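Local structure of fimbrial protein MyfA (Yersinia enterocolitica, 5LO7) at residues T62-W67 / E82-L87; A95-F100 / T126-E131. The protein serves as the major pilus subunit of the Myf fimbria, a probable virulence factor, by assembling into a large homopolymer resistant to proteases and chaotropic agents. All coordinates share one frame; numbering follows the deposited sequence.

Contact 1 of 2, residues T62-W67 / E82-L87; sequences TNELSW and EATFFL
E64 takes the backbone N-H of T84 with one carboxylate oxygen. OE1 of E64 lies 2.9 Å from N of T84, and the bond is almost straight at 176°. The N-H reaches OE1 from above the carboxylate plane, 40° out of it. A bend at chi2 (79°) turns the E64 carboxylate so that OE1 meets this N-H. Closer to the E64 backbone, its CB sits 3.6 Å from O of E82. T62 places its hydroxyl beside the next polar group: OG1 is 3.0 Å from O of T84, but whether its proton goes to that oxygen is not settled. OG1 of T62 also accepts the N-H of E64 at 3.3 Å, which closes an ST turn. A water accepts from N of N63; it lies near O of T84 and may donate to it.

The packing lies around this polar patch. CG2 of T62 rests 3.9 Å from CE2 of F85, while CD1 of L65 reaches CZ of the same ring at 3.9 Å. L65 and F85 cross at about a right angle. W72 meets the F85 ring edge-to-face and also touches T62 and L65. Nearer the surface, the N63 side chain crosses that of F86 at about a right angle; ND2 of N63 is 3.9 Å from CE2 of F86.

Strand 80-87 is an outermost strand of its three-stranded sheet within this chain, with strand 21-29 on its inner side. On its outer edge, F86 has a backbone hydrogen bond with H61. At T84 a carboxylate satisfies the N-H, and a hydroxyl and a water stand near the carbonyl oxygen.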
loop_
_atom_site.group_PDB
_atom_site.type_symbol
_atom_site.label_atom_id
_atom_site.label_comp_id
_atom_site.label_asym_id
_atom_site.label_seq_id
_atom_site.Cartn_x
_atom_site.Cartn_y
_atom_site.Cartn_z
ATOM N N THR B 62 -17.838 -7.227 -3.959
ATOM C CA THR B 62 -19.262 -6.991 -4.190
ATOM C C THR B 62 -20.028 -8.302 -4.219
ATOM O O THR B 62 -19.547 -9.298 -4.752
ATOM C CB THR B 62 -19.510 -6.242 -5.519
ATOM O OG1 THR B 62 -20.911 -5.978 -5.675
ATOM C CG2 THR B 62 -18.991 -7.052 -6.720
ATOM N N ASN B 63 -21.223 -8.291 -3.648
ATOM C CA ASN B 63 -22.075 -9.469 -3.616
ATOM C C ASN B 63 -23.038 -9.497 -4.786
ATOM O O ASN B 63 -23.724 -10.492 -5.001
ATOM C CB ASN B 63 -22.882 -9.491 -2.321
ATOM C CG ASN B 63 -22.020 -9.689 -1.098
ATOM O OD1 ASN B 63 -21.015 -10.411 -1.124
ATOM N ND2 ASN B 63 -22.411 -9.048 -0.007
ATOM N N GLU B 64 -23.088 -8.400 -5.543
ATOM C CA GLU B 64 -23.985 -8.296 -6.680
ATOM C C GLU B 64 -23.356 -8.781 -7.982
ATOM O O GLU B 64 -24.057 -8.905 -8.980
ATOM C CB GLU B 64 -24.448 -6.861 -6.871
ATOM C CG GLU B 64 -25.327 -6.364 -5.770
ATOM C CD GLU B 64 -24.541 -5.959 -4.557
ATOM O OE1 GLU B 64 -23.520 -5.265 -4.705
ATOM O OE2 GLU B 64 -24.924 -6.353 -3.445
ATOM N N LEU B 65 -22.052 -9.055 -7.979
ATOM C CA LEU B 65 -21.363 -9.470 -9.202
ATOM C C LEU B 65 -20.510 -10.709 -8.985
ATOM O O LEU B 65 -20.119 -11.006 -7.870
ATOM C CB LEU B 65 -20.478 -8.339 -9.740
ATOM C CG LEU B 65 -21.112 -6.957 -9.923
ATOM C CD1 LEU B 65 -20.059 -5.987 -10.378
ATOM C CD2 LEU B 65 -22.261 -6.986 -10.916
ATOM N N SER B 66 -20.215 -11.416 -10.070
ATOM C CA SER B 66 -19.338 -12.566 -10.028
ATOM C C SER B 66 -17.956 -12.105 -10.436
ATOM O O SER B 66 -17.770 -10.947 -10.745
ATOM C CB SER B 66 -19.843 -13.611 -10.990
ATOM O OG SER B 66 -20.978 -14.215 -10.436
ATOM N N TRP B 67 -16.992 -13.008 -10.465
ATOM C CA TRP B 67 -15.621 -12.617 -10.693
ATOM C C TRP B 67 -14.978 -13.674 -11.549
ATOM O O TRP B 67 -15.216 -14.855 -11.345
ATOM C CB TRP B 67 -14.900 -12.476 -9.356
ATOM C CG TRP B 67 -13.414 -12.244 -9.454
ATOM C CD1 TRP B 67 -12.431 -13.190 -9.423
ATOM C CD2 TRP B 67 -12.739 -10.983 -9.578
ATOM N NE1 TRP B 67 -11.198 -12.602 -9.530
ATOM C CE2 TRP B 67 -11.362 -11.251 -9.634
ATOM C CE3 TRP B 67 -13.165 -9.664 -9.660
ATOM C CZ2 TRP B 67 -10.414 -10.243 -9.752
ATOM C CZ3 TRP B 67 -12.216 -8.673 -9.789
ATOM C CH2 TRP B 67 -10.869 -8.965 -9.833
ATOM N N GLU B 82 -27.505 -2.776 -10.300
ATOM C CA GLU B 82 -26.804 -2.010 -9.312
ATOM C C GLU B 82 -25.787 -2.868 -8.702
ATOM O O GLU B 82 -25.979 -4.080 -8.573
ATOM C CB GLU B 82 -27.691 -1.639 -8.153
ATOM C CG GLU B 82 -28.693 -0.526 -8.511
ATOM C CD GLU B 82 -28.834 0.500 -7.429
ATOM O OE1 GLU B 82 -28.786 0.112 -6.200
ATOM O OE2 GLU B 82 -29.031 1.677 -7.896
ATOM N N ALA B 83 -24.772 -2.212 -8.177
ATOM C CA ALA B 83 -23.792 -2.913 -7.404
ATOM C C ALA B 83 -23.167 -1.958 -6.415
ATOM O O ALA B 83 -23.026 -0.760 -6.686
ATOM C CB ALA B 83 -22.777 -3.504 -8.321
ATOM N N THR B 84 -22.834 -2.512 -5.256
ATOM C CA THR B 84 -22.074 -1.799 -4.250
ATOM C C THR B 84 -20.761 -2.504 -3.980
ATOM O O THR B 84 -20.716 -3.719 -3.785
ATOM C CB THR B 84 -22.837 -1.695 -2.938
ATOM O OG1 THR B 84 -24.125 -1.129 -3.194
ATOM C CG2 THR B 84 -22.064 -0.808 -1.951
ATOM N N PHE B 85 -19.691 -1.720 -3.962
ATOM C CA PHE B 85 -18.359 -2.235 -3.673
ATOM C C PHE B 85 -17.958 -1.906 -2.235
ATOM O O PHE B 85 -17.948 -0.736 -1.854
ATOM C CB PHE B 85 -17.368 -1.656 -4.683
ATOM C CG PHE B 85 -17.601 -2.152 -6.092
ATOM C CD1 PHE B 85 -18.459 -1.489 -6.950
ATOM C CD2 PHE B 85 -16.984 -3.299 -6.547
ATOM C CE1 PHE B 85 -18.673 -1.963 -8.235
ATOM C CE2 PHE B 85 -17.220 -3.769 -7.824
ATOM C CZ PHE B 85 -18.049 -3.100 -8.660
ATOM N N PHE B 86 -17.652 -2.937 -1.444
ATOM C CA PHE B 86 -17.337 -2.755 -0.025
ATOM C C PHE B 86 -15.933 -3.254 0.334
ATOM O O PHE B 86 -15.324 -4.053 -0.393
ATOM C CB PHE B 86 -18.373 -3.455 0.868
ATOM C CG PHE B 86 -18.358 -4.957 0.745
ATOM C CD1 PHE B 86 -17.535 -5.727 1.533
ATOM C CD2 PHE B 86 -19.149 -5.596 -0.199
ATOM C CE1 PHE B 86 -17.520 -7.106 1.392
ATOM C CE2 PHE B 86 -19.128 -6.970 -0.349
ATOM C CZ PHE B 86 -18.323 -7.725 0.446
ATOM N N LEU B 87 -15.434 -2.758 1.463
ATOM C CA LEU B 87 -14.162 -3.199 2.017
ATOM C C LEU B 87 -14.456 -4.266 3.058
ATOM O O LEU B 87 -15.446 -4.177 3.774
ATOM C CB LEU B 87 -13.415 -2.015 2.636
ATOM C CG LEU B 87 -13.321 -0.747 1.773
ATOM C CD1 LEU B 87 -12.499 0.330 2.513
ATOM C CD2 LEU B 87 -12.742 -0.995 0.362
HETATM O O HOH W 1 -21.928 -5.783 -2.162
#

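Contact 2 of 2, residues A95-F100 / T126-E131; sequences AGEYQF and TKTVKE
Y98 and K127 form an antiparallel hydrogen-bonded pair. N of Y98 donates to O of K127 at 2.8 Å, and N of K127 returns the bond to O of Y98 at 2.8 Å. Further along, N of V129 donates to O of G96 at 3.0 Å. E97 pairs with T128 and Q99 with T126 at the non-hydrogen-bonded positions. The E97 and T128 side chains lie side by side and point the same way. Their hydroxyl-to-carboxylate bond, from OG1 of T128 to OE1 of E97, is modelled very short at 2.5 Å. CG2 of T126 packs 3.8 Å from CB of E97. A water links NE2 of Q99 and OG1 of T126.

These pairs belong to the beta hairpin of strands 97-107 and 117-128. Strand 117-128 is probably a fused MyfA donor strand, consistent with donor-strand complementation in chaperone-usher pili. The strand segments run antiparallel at 156°.

On the other face, Y98 is buried. Its chi1 of -71° sets the ring beside V129, where CE2 of Y98 lies 3.8 Å from CG2 of V129. M50 and S52 also touch Y98, and the backbone of Q99 bonds to V51 in strand 36-51. K127 sends its amine away from the hairpin partner, to the carbonyl oxygens of T8 and N10. Past the strand, the backbone of K130 bonds to I12.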
loop_
_atom_site.group_PDB
_atom_site.type_symbol
_atom_site.label_atom_id
_atom_site.label_comp_id
_atom_site.label_asym_id
_atom_site.label_seq_id
_atom_site.Cartn_x
_atom_site.Cartn_y
_atom_site.Cartn_z
ATOM N N ALA B 95 -3.844 4.998 4.541
ATOM C CA ALA B 95 -3.596 6.416 4.210
ATOM C C ALA B 95 -3.877 6.833 2.792
ATOM O O ALA B 95 -3.029 6.677 1.881
ATOM C CB ALA B 95 -2.202 6.931 4.729
ATOM N N GLY B 96 -5.126 7.295 2.630
ATOM C CA GLY B 96 -5.424 8.333 1.683
ATOM C C GLY B 96 -6.792 8.497 1.087
ATOM O O GLY B 96 -7.861 8.222 1.647
ATOM N N GLU B 97 -6.698 9.031 -0.112
ATOM C CA GLU B 97 -7.804 9.223 -0.984
ATOM C C GLU B 97 -7.568 8.118 -1.992
ATOM O O GLU B 97 -6.584 8.132 -2.719
ATOM C CB GLU B 97 -7.718 10.608 -1.635
ATOM C CG GLU B 97 -7.838 11.778 -0.653
ATOM C CD GLU B 97 -9.229 11.927 -0.057
ATOM O OE1 GLU B 97 -10.105 11.095 -0.349
ATOM O OE2 GLU B 97 -9.456 12.885 0.711
ATOM N N TYR B 98 -8.440 7.123 -1.984
ATOM C CA TYR B 98 -8.206 5.905 -2.731
ATOM C C TYR B 98 -9.043 5.923 -3.978
ATOM O O TYR B 98 -10.254 6.057 -3.901
ATOM C CB TYR B 98 -8.639 4.714 -1.905
ATOM C CG TYR B 98 -7.757 4.401 -0.730
ATOM C CD1 TYR B 98 -6.745 3.473 -0.849
ATOM C CD2 TYR B 98 -7.951 5.012 0.498
ATOM C CE1 TYR B 98 -5.939 3.160 0.207
ATOM C CE2 TYR B 98 -7.151 4.697 1.575
ATOM C CZ TYR B 98 -6.135 3.764 1.417
ATOM O OH TYR B 98 -5.297 3.403 2.448
ATOM N N GLN B 99 -8.403 5.776 -5.125
ATOM C CA GLN B 99 -9.119 5.841 -6.376
ATOM C C GLN B 99 -9.308 4.439 -6.957
ATOM O O GLN B 99 -8.433 3.576 -6.850
ATOM C CB GLN B 99 -8.365 6.745 -7.358
ATOM C CG GLN B 99 -8.988 6.816 -8.730
ATOM C CD GLN B 99 -8.221 7.714 -9.654
ATOM O OE1 GLN B 99 -7.019 7.544 -9.836
ATOM N NE2 GLN B 99 -8.908 8.689 -10.243
ATOM N N PHE B 100 -10.468 4.211 -7.552
ATOM C CA PHE B 100 -10.658 3.051 -8.414
ATOM C C PHE B 100 -10.919 3.493 -9.848
ATOM O O PHE B 100 -11.736 4.366 -10.081
ATOM C CB PHE B 100 -11.829 2.189 -7.955
ATOM C CG PHE B 100 -12.082 1.000 -8.853
ATOM C CD1 PHE B 100 -11.361 -0.167 -8.703
ATOM C CD2 PHE B 100 -13.030 1.058 -9.858
ATOM C CE1 PHE B 100 -11.584 -1.251 -9.523
ATOM C CE2 PHE B 100 -13.254 -0.033 -10.679
ATOM C CZ PHE B 100 -12.530 -1.184 -10.501
ATOM N N THR B 126 -13.172 8.310 -6.365
ATOM C CA THR B 126 -12.242 8.307 -5.250
ATOM C C THR B 126 -13.011 8.250 -3.952
ATOM O O THR B 126 -14.035 8.895 -3.798
ATOM C CB THR B 126 -11.338 9.551 -5.265
ATOM O OG1 THR B 126 -10.451 9.465 -6.386
ATOM C CG2 THR B 126 -10.508 9.642 -3.967
ATOM N N LYS B 127 -12.520 7.434 -3.033
ATOM C CA LYS B 127 -13.120 7.311 -1.725
ATOM C C LYS B 127 -12.106 7.825 -0.720
ATOM O O LYS B 127 -10.935 7.443 -0.767
ATOM C CB LYS B 127 -13.492 5.847 -1.435
ATOM C CG LYS B 127 -14.163 5.612 -0.076
ATOM C CD LYS B 127 -15.511 6.301 0.054
ATOM C CE LYS B 127 -16.231 5.807 1.289
ATOM N NZ LYS B 127 -17.418 6.605 1.569
ATOM N N THR B 128 -12.551 8.683 0.194
ATOM C CA THR B 128 -11.670 9.147 1.264
ATOM C C THR B 128 -11.706 8.210 2.447
ATOM O O THR B 128 -12.769 7.728 2.855
ATOM C CB THR B 128 -12.096 10.493 1.824
ATOM O OG1 THR B 128 -12.309 11.419 0.757
ATOM C CG2 THR B 128 -11.035 11.027 2.770
ATOM N N VAL B 129 -10.539 7.963 3.011
ATOM C CA VAL B 129 -10.485 7.382 4.331
ATOM C C VAL B 129 -9.852 8.417 5.249
ATOM O O VAL B 129 -8.892 9.088 4.851
ATOM C CB VAL B 129 -9.737 6.022 4.322
ATOM C CG1 VAL B 129 -9.661 5.420 5.728
ATOM C CG2 VAL B 129 -10.441 5.066 3.363
ATOM N N LYS B 130 -10.512 8.620 6.396
ATOM C CA LYS B 130 -9.933 8.950 7.720
ATOM C C LYS B 130 -9.673 10.407 8.100
ATOM O O LYS B 130 -10.528 11.267 7.928
ATOM C CB LYS B 130 -8.695 8.110 8.021
ATOM C CG LYS B 130 -7.586 8.447 7.154
ATOM C CD LYS B 130 -6.232 7.899 7.484
ATOM C CE LYS B 130 -5.381 8.294 6.369
ATOM N NZ LYS B 130 -5.973 7.290 5.408
ATOM N N GLU B 131 -8.452 10.662 8.570
ATOM C CA GLU B 131 -8.170 11.494 9.704
ATOM C C GLU B 131 -6.833 12.159 9.432
ATOM O O GLU B 131 -6.037 11.642 8.633
ATOM C CB GLU B 131 -8.049 10.559 10.898
ATOM C CG GLU B 131 -6.871 9.619 10.781
ATOM C CD GLU B 131 -7.017 8.378 11.630
ATOM O OE1 GLU B 131 -8.101 7.758 11.583
ATOM O OE2 GLU B 131 -6.047 8.015 12.343
HETATM O O HOH W 2 -11.566 9.752 -9.061
#

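How the contacts relate
Contact 1 closes before contact 2 opens along the chain. Their centres are about 19 Å apart and their nearest atoms about 5 Å apart, so they do not touch. Segment 62-67 leads into strand 66-68 of the curled sheet, which also holds strands 97-107 and 117-128 of contact 2. Segment 82-87 belongs instead to the sheet of strands 2-7 and 21-29. Within the curled sheet, 66-68 pairs with 71-75, and strand 36-51 pairs with both 71-75 and 97-107. Strand 21-29 gives a second connection: F24 bonds to the backbone of F85 in contact 1 and touches F100 and K127 of contact 2.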